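Local coordinates for protein globin (Bacillus anthracis, PDB 5V3T) that probably binds oxygen or related small ligands at a heme, as a group II truncated hemoglobin, and is seen with cyanide in its pocket, at residues A75-L78 with P79-I82; S30-P33 with D34-P37. All blocks are in the same frame, centred on the assembly; numbering follows the deposited sequence.

In the fold
Both contacts are tight local turns following a helix of this globin, and both border the same heme. Contact 1, after helix 73-76, supplies His77, which binds the iron; its side chain comes within about 4 Å of the cyanide, which probably sits on the other, distal side, lined by Tyr26, Phe39, Gln50 and Trp90. Contact 2, after helix 14-31, comes earlier in the chain and brings the side chain of Leu35 to about 4 Å from the heme and about 8 Å from the cyanide. The centres of contacts 1 and 2 lie 16 Å apart, and they do not touch. Arg86 of helix 84-101 links them, forming a salt bridge with Glu81 and a hydrogen bond with the Asp34 carbonyl.

Contact 1: residues A75-L78 with P79-I82; sequences ARHL and PFEI. With HEM (protoporphyrin IX containing Fe), chain C.
His77 and Ile82 meet at a slant on the proximal side of the heme, the terminal methyl CD1 of Ile82 resting 3.4 Å from CD2 of the imidazole. The other branch of Ile82, CG2, meets the heme vinyl. His77 is the proximal ligand of the globin fold: NE2 binds the heme iron at 2.1 Å. The imidazole plane runs towards meso carbon CHB, between NA and NB, and is thus staggered against the iron-nitrogen bonds. At the far end of the ring, ND1 is hydrogen-bonded to Leu73 O, which helps fix the ring's rotation and may make the ligand more electron-donating.

Phe80, with CG anti to its own carbonyl carbon (chi1 -49°), presents one ring face to the heme methyl CMA, which sits 4.0 Å above the ring plane over its centre. CE2 of the same ring reaches Arg76 O at 3.5 Å. A type I turn from His77 to Phe80 sets this spacing, closed by Phe80 N donating to His77 O (3.1 Å, 154°) from above the carbonyl plane. A water 2.7 Å from Leu78 O links it to Phe80 O, though it has too few protons for all its acceptors. Arg76 turns its guanidinium towards heme propionate O2D, NH2 stopping 3.8 Å away, too far for a bond, while NE and NH1 are hydrogen-bonded to Pro71 O and His70 O.

The turn leaves helix 73-76 and leads towards helix 84-101. Met122 of helix 105-122 packs on both His77 and Ile82, Asn124 holds the backbone of Phe80 and Ile82, and Phe110 of the second subunit packs on Arg76.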
loop_
_atom_site.group_PDB
_atom_site.type_symbol
_atom_site.label_atom_id
_atom_site.label_comp_id
_atom_site.label_asym_id
_atom_site.label_seq_id
_atom_site.Cartn_x
_atom_site.Cartn_y
_atom_site.Cartn_z
ATOM N N ALA A 75 2.654 0.160 6.929
ATOM C CA ALA A 75 1.214 0.233 7.052
ATOM C C ALA A 75 0.591 0.479 5.677
ATOM O O ALA A 75 -0.401 -0.148 5.321
ATOM C CB ALA A 75 0.804 1.345 8.058
ATOM N N ARG A 76 1.212 1.356 4.885
ATOM C CA ARG A 76 0.677 1.678 3.558
ATOM C C ARG A 76 0.768 0.518 2.558
ATOM O O ARG A 76 0.032 0.484 1.573
ATOM C CB ARG A 76 1.383 2.889 2.976
ATOM C CG ARG A 76 1.139 4.186 3.742
ATOM C CD ARG A 76 1.718 5.355 2.954
ATOM N NE ARG A 76 1.663 6.626 3.689
ATOM C CZ ARG A 76 0.722 7.549 3.508
ATOM N NH1 ARG A 76 0.747 8.676 4.205
ATOM N NH2 ARG A 76 -0.239 7.350 2.612
ATOM N N HIS A 77 1.655 -0.432 2.826
ATOM C CA HIS A 77 1.830 -1.605 1.956
ATOM C C HIS A 77 1.064 -2.848 2.398
ATOM O O HIS A 77 1.124 -3.884 1.729
ATOM C CB HIS A 77 3.308 -1.952 1.848
ATOM C CG HIS A 77 4.076 -1.027 0.965
ATOM N ND1 HIS A 77 4.523 0.205 1.388
ATOM C CD2 HIS A 77 4.483 -1.157 -0.321
ATOM C CE1 HIS A 77 5.183 0.790 0.405
ATOM N NE2 HIS A 77 5.171 -0.011 -0.645
ATOM N N LEU A 78 0.366 -2.749 3.526
ATOM C CA LEU A 78 -0.375 -3.875 4.085
ATOM C C LEU A 78 -1.341 -4.579 3.107
ATOM O O LEU A 78 -1.425 -5.816 3.137
ATOM C CB LEU A 78 -1.185 -3.420 5.313
ATOM C CG LEU A 78 -0.486 -3.110 6.642
ATOM C CD1 LEU A 78 -1.525 -2.781 7.702
ATOM C CD2 LEU A 78 0.417 -4.229 7.116
ATOM N N PRO A 79 -2.082 -3.823 2.259
ATOM C CA PRO A 79 -3.045 -4.562 1.431
ATOM C C PRO A 79 -2.407 -5.267 0.241
ATOM O O PRO A 79 -3.074 -6.081 -0.398
ATOM C CB PRO A 79 -3.992 -3.470 0.911
ATOM C CG PRO A 79 -3.677 -2.236 1.715
ATOM C CD PRO A 79 -2.249 -2.370 2.089
ATOM N N PHE A 80 -1.134 -4.997 -0.025
ATOM C CA PHE A 80 -0.506 -5.542 -1.229
ATOM C C PHE A 80 0.279 -6.812 -0.929
ATOM O O PHE A 80 0.822 -6.977 0.163
ATOM C CB PHE A 80 0.403 -4.492 -1.874
ATOM C CG PHE A 80 -0.257 -3.152 -2.048
ATOM C CD1 PHE A 80 -1.384 -3.020 -2.844
ATOM C CD2 PHE A 80 0.278 -2.016 -1.455
ATOM C CE1 PHE A 80 -1.989 -1.786 -3.015
ATOM C CE2 PHE A 80 -0.318 -0.780 -1.627
ATOM C CZ PHE A 80 -1.450 -0.663 -2.405
ATOM N N GLU A 81 0.300 -7.730 -1.890
ATOM C CA GLU A 81 0.966 -9.005 -1.672
ATOM C C GLU A 81 2.471 -8.869 -1.833
ATOM O O GLU A 81 3.000 -9.104 -2.912
ATOM C CB GLU A 81 0.427 -10.063 -2.638
ATOM C CG GLU A 81 0.994 -11.443 -2.381
ATOM C CD GLU A 81 0.301 -12.517 -3.196
ATOM O OE1 GLU A 81 0.210 -12.350 -4.430
ATOM O OE2 GLU A 81 -0.156 -13.513 -2.598
ATOM N N ILE A 82 3.157 -8.497 -0.757
ATOM C CA ILE A 82 4.601 -8.312 -0.823
ATOM C C ILE A 82 5.307 -9.531 -0.229
ATOM O O ILE A 82 5.460 -9.677 0.986
ATOM C CB ILE A 82 5.035 -7.028 -0.117
ATOM C CG1 ILE A 82 4.240 -5.853 -0.688
ATOM C CG2 ILE A 82 6.546 -6.791 -0.286
ATOM C CD1 ILE A 82 4.628 -4.546 -0.108
HETATM C CHA HEM C . 3.191 2.409 -2.850
HETATM C CHB HEM C . 4.530 -2.216 -4.011
HETATM C CHC HEM C . 8.620 -1.547 -1.429
HETATM C CHD HEM C . 7.771 3.248 -1.055
HETATM C C1A HEM C . 3.216 1.116 -3.385
HETATM C C2A HEM C . 2.165 0.509 -4.188
HETATM C C3A HEM C . 2.531 -0.743 -4.506
HETATM C C4A HEM C . 3.831 -1.011 -3.914
HETATM C CMA HEM C . 1.712 -1.749 -5.351
HETATM C CAA HEM C . 0.860 1.223 -4.617
HETATM C CBA HEM C . 1.208 2.398 -5.533
HETATM C CGA HEM C . 0.232 3.526 -5.332
HETATM O O1A HEM C . -0.850 3.278 -4.740
HETATM O O2A HEM C . 0.536 4.668 -5.768
HETATM C C1B HEM C . 5.748 -2.445 -3.391
HETATM C C2B HEM C . 6.493 -3.690 -3.377
HETATM C C3B HEM C . 7.604 -3.503 -2.650
HETATM C C4B HEM C . 7.619 -2.129 -2.178
HETATM C CMB HEM C . 6.073 -5.014 -4.059
HETATM C CAB HEM C . 8.696 -4.556 -2.368
HETATM C CBB HEM C . 9.339 -4.584 -1.190
HETATM C C1C HEM C . 8.795 -0.211 -1.218
HETATM C C2C HEM C . 10.024 0.433 -0.785
HETATM C C3C HEM C . 9.793 1.743 -0.693
HETATM C C4C HEM C . 8.406 2.006 -1.048
HETATM C CMC HEM C . 11.379 -0.251 -0.484
HETATM C CAC HEM C . 10.853 2.777 -0.240
HETATM C CBC HEM C . 10.864 3.946 -0.861
HETATM C C1D HEM C . 6.465 3.449 -1.507
HETATM C C2D HEM C . 5.805 4.738 -1.514
HETATM C C3D HEM C . 4.394 4.492 -2.057
HETATM C C4D HEM C . 4.311 3.066 -2.343
HETATM C CMD HEM C . 6.408 6.085 -1.066
HETATM C CAD HEM C . 3.305 5.563 -2.258
HETATM C CBD HEM C . 2.276 5.404 -1.141
HETATM C CGD HEM C . 1.322 6.570 -1.125
HETATM O O1D HEM C . 0.176 6.385 -1.607
HETATM O O2D HEM C . 1.698 7.676 -0.641
HETATM N NA HEM C . 4.215 0.152 -3.237
HETATM N NB HEM C . 6.480 -1.518 -2.653
HETATM N NC HEM C . 7.829 0.775 -1.383
HETATM N ND HEM C . 5.545 2.490 -1.993
HETATM FE FE HEM C . 6.090 0.525 -2.453
HETATM O O HOH W 1 -0.862 -8.305 2.161
#

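Contact 2: residues S30-P33 with D34-P37; sequences SKHP and DLSP
His32 carries CG opposite its backbone N (chi1 -157°), which swings the imidazole forward along the chain so that ND1 meets the amide of Asp34. Ser36 has OG tucked between its own N and carbonyl carbon (chi1 57°), turning the hydroxyl back onto His32 O.

The first bond, from Asp34 N to His32 ND1 at 3.1 Å, arrives at the ring edge almost within the imidazole plane. The amide can only donate, so ND1 accepts, and the ring is probably neutral with its proton on NE2. The Asp34 carboxylate passes the ring at a slant, its plane turned 41° from it, with OD2 3.2 Å from His32 CE1.

Three donors converge on His32 O. Ser36 N comes nearly head-on at 2.9 Å, whereas Leu35 N at 3.1 Å and Ser36 OG at 3.0 Å both approach from out of the carbonyl plane. The i+3 and i+4 amides thus both return to His32 O, a beta turn nested in an alpha turn, which reverses the chain just after helix 14-31, in the globin segment leading to helix 44-57. Pro33 is the second residue of the turn and Pro37 follows it, with Pro37 CD 3.3 Å from Pro33 O. Next to the hydroxyl, Ser36 CB packs 3.4 Å from Ser30 O.

Leu35 is the buried member. Its CB lies 4.2 Å from His32 CB, and both side chains rest on Ala89 and Cys93 of helix 84-101, while Arg86 of that helix is hydrogen-bonded through NE to Asp34 O.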
loop_
_atom_site.group_PDB
_atom_site.type_symbol
_atom_site.label_atom_id
_atom_site.label_comp_id
_atom_site.label_asym_id
_atom_site.label_seq_id
_atom_site.Cartn_x
_atom_site.Cartn_y
_atom_site.Cartn_z
ATOM N N SER A 30 7.691 -1.763 -14.471
ATOM C CA SER A 30 6.616 -1.987 -15.422
ATOM C C SER A 30 6.873 -3.202 -16.317
ATOM O O SER A 30 5.937 -3.780 -16.857
ATOM C CB SER A 30 6.411 -0.744 -16.293
ATOM O OG SER A 30 7.427 -0.642 -17.279
ATOM N N LYS A 31 8.139 -3.578 -16.478
ATOM C CA LYS A 31 8.497 -4.723 -17.317
ATOM C C LYS A 31 8.721 -6.008 -16.521
ATOM O O LYS A 31 8.861 -7.081 -17.099
ATOM C CB LYS A 31 9.760 -4.424 -18.130
ATOM C CG LYS A 31 9.696 -3.195 -19.028
ATOM C CD LYS A 31 11.061 -2.932 -19.674
ATOM C CE LYS A 31 11.109 -1.600 -20.422
ATOM N NZ LYS A 31 10.059 -1.509 -21.477
ATOM N N HIS A 32 8.752 -5.903 -15.199
ATOM C CA HIS A 32 9.041 -7.048 -14.342
ATOM C C HIS A 32 7.755 -7.797 -14.042
ATOM O O HIS A 32 6.813 -7.216 -13.504
ATOM C CB HIS A 32 9.701 -6.611 -13.030
ATOM C CG HIS A 32 10.498 -7.692 -12.364
ATOM N ND1 HIS A 32 9.949 -8.902 -11.994
ATOM C CD2 HIS A 32 11.801 -7.744 -11.996
ATOM C CE1 HIS A 32 10.881 -9.654 -11.434
ATOM N NE2 HIS A 32 12.014 -8.973 -11.422
ATOM N N PRO A 33 7.715 -9.090 -14.399
ATOM C CA PRO A 33 6.516 -9.927 -14.257
ATOM C C PRO A 33 6.088 -10.122 -12.803
ATOM O O PRO A 33 4.908 -10.363 -12.533
ATOM C CB PRO A 33 6.945 -11.261 -14.882
ATOM C CG PRO A 33 8.435 -11.282 -14.740
ATOM C CD PRO A 33 8.865 -9.855 -14.916
ATOM N N ASP A 34 7.036 -10.011 -11.877
ATOM C CA ASP A 34 6.734 -10.185 -10.460
ATOM C C ASP A 34 6.221 -8.907 -9.820
ATOM O O ASP A 34 5.791 -8.931 -8.672
ATOM C CB ASP A 34 7.968 -10.666 -9.694
ATOM C CG ASP A 34 8.390 -12.057 -10.087
ATOM O OD1 ASP A 34 7.500 -12.880 -10.381
ATOM O OD2 ASP A 34 9.610 -12.323 -10.118
ATOM N N LEU A 35 6.282 -7.794 -10.544
ATOM C CA LEU A 35 5.926 -6.513 -9.938
ATOM C C LEU A 35 4.783 -5.789 -10.642
ATOM O O LEU A 35 3.860 -5.300 -9.990
ATOM C CB LEU A 35 7.148 -5.604 -9.896
ATOM C CG LEU A 35 8.329 -6.095 -9.069
ATOM C CD1 LEU A 35 9.427 -5.043 -9.134
ATOM C CD2 LEU A 35 7.908 -6.359 -7.621
ATOM N N SER A 36 4.856 -5.699 -11.965
ATOM C CA SER A 36 3.874 -4.928 -12.729
ATOM C C SER A 36 2.390 -5.269 -12.450
ATOM O O SER A 36 1.558 -4.356 -12.460
ATOM C CB SER A 36 4.166 -5.043 -14.235
ATOM O OG SER A 36 4.185 -6.385 -14.684
ATOM N N PRO A 37 2.046 -6.558 -12.203
ATOM C CA PRO A 37 0.616 -6.809 -11.950
ATOM C C PRO A 37 0.032 -6.117 -10.712
ATOM O O PRO A 37 -1.172 -5.845 -10.701
ATOM C CB PRO A 37 0.558 -8.330 -11.765
ATOM C CG PRO A 37 1.704 -8.846 -12.541
ATOM C CD PRO A 37 2.790 -7.827 -12.338
#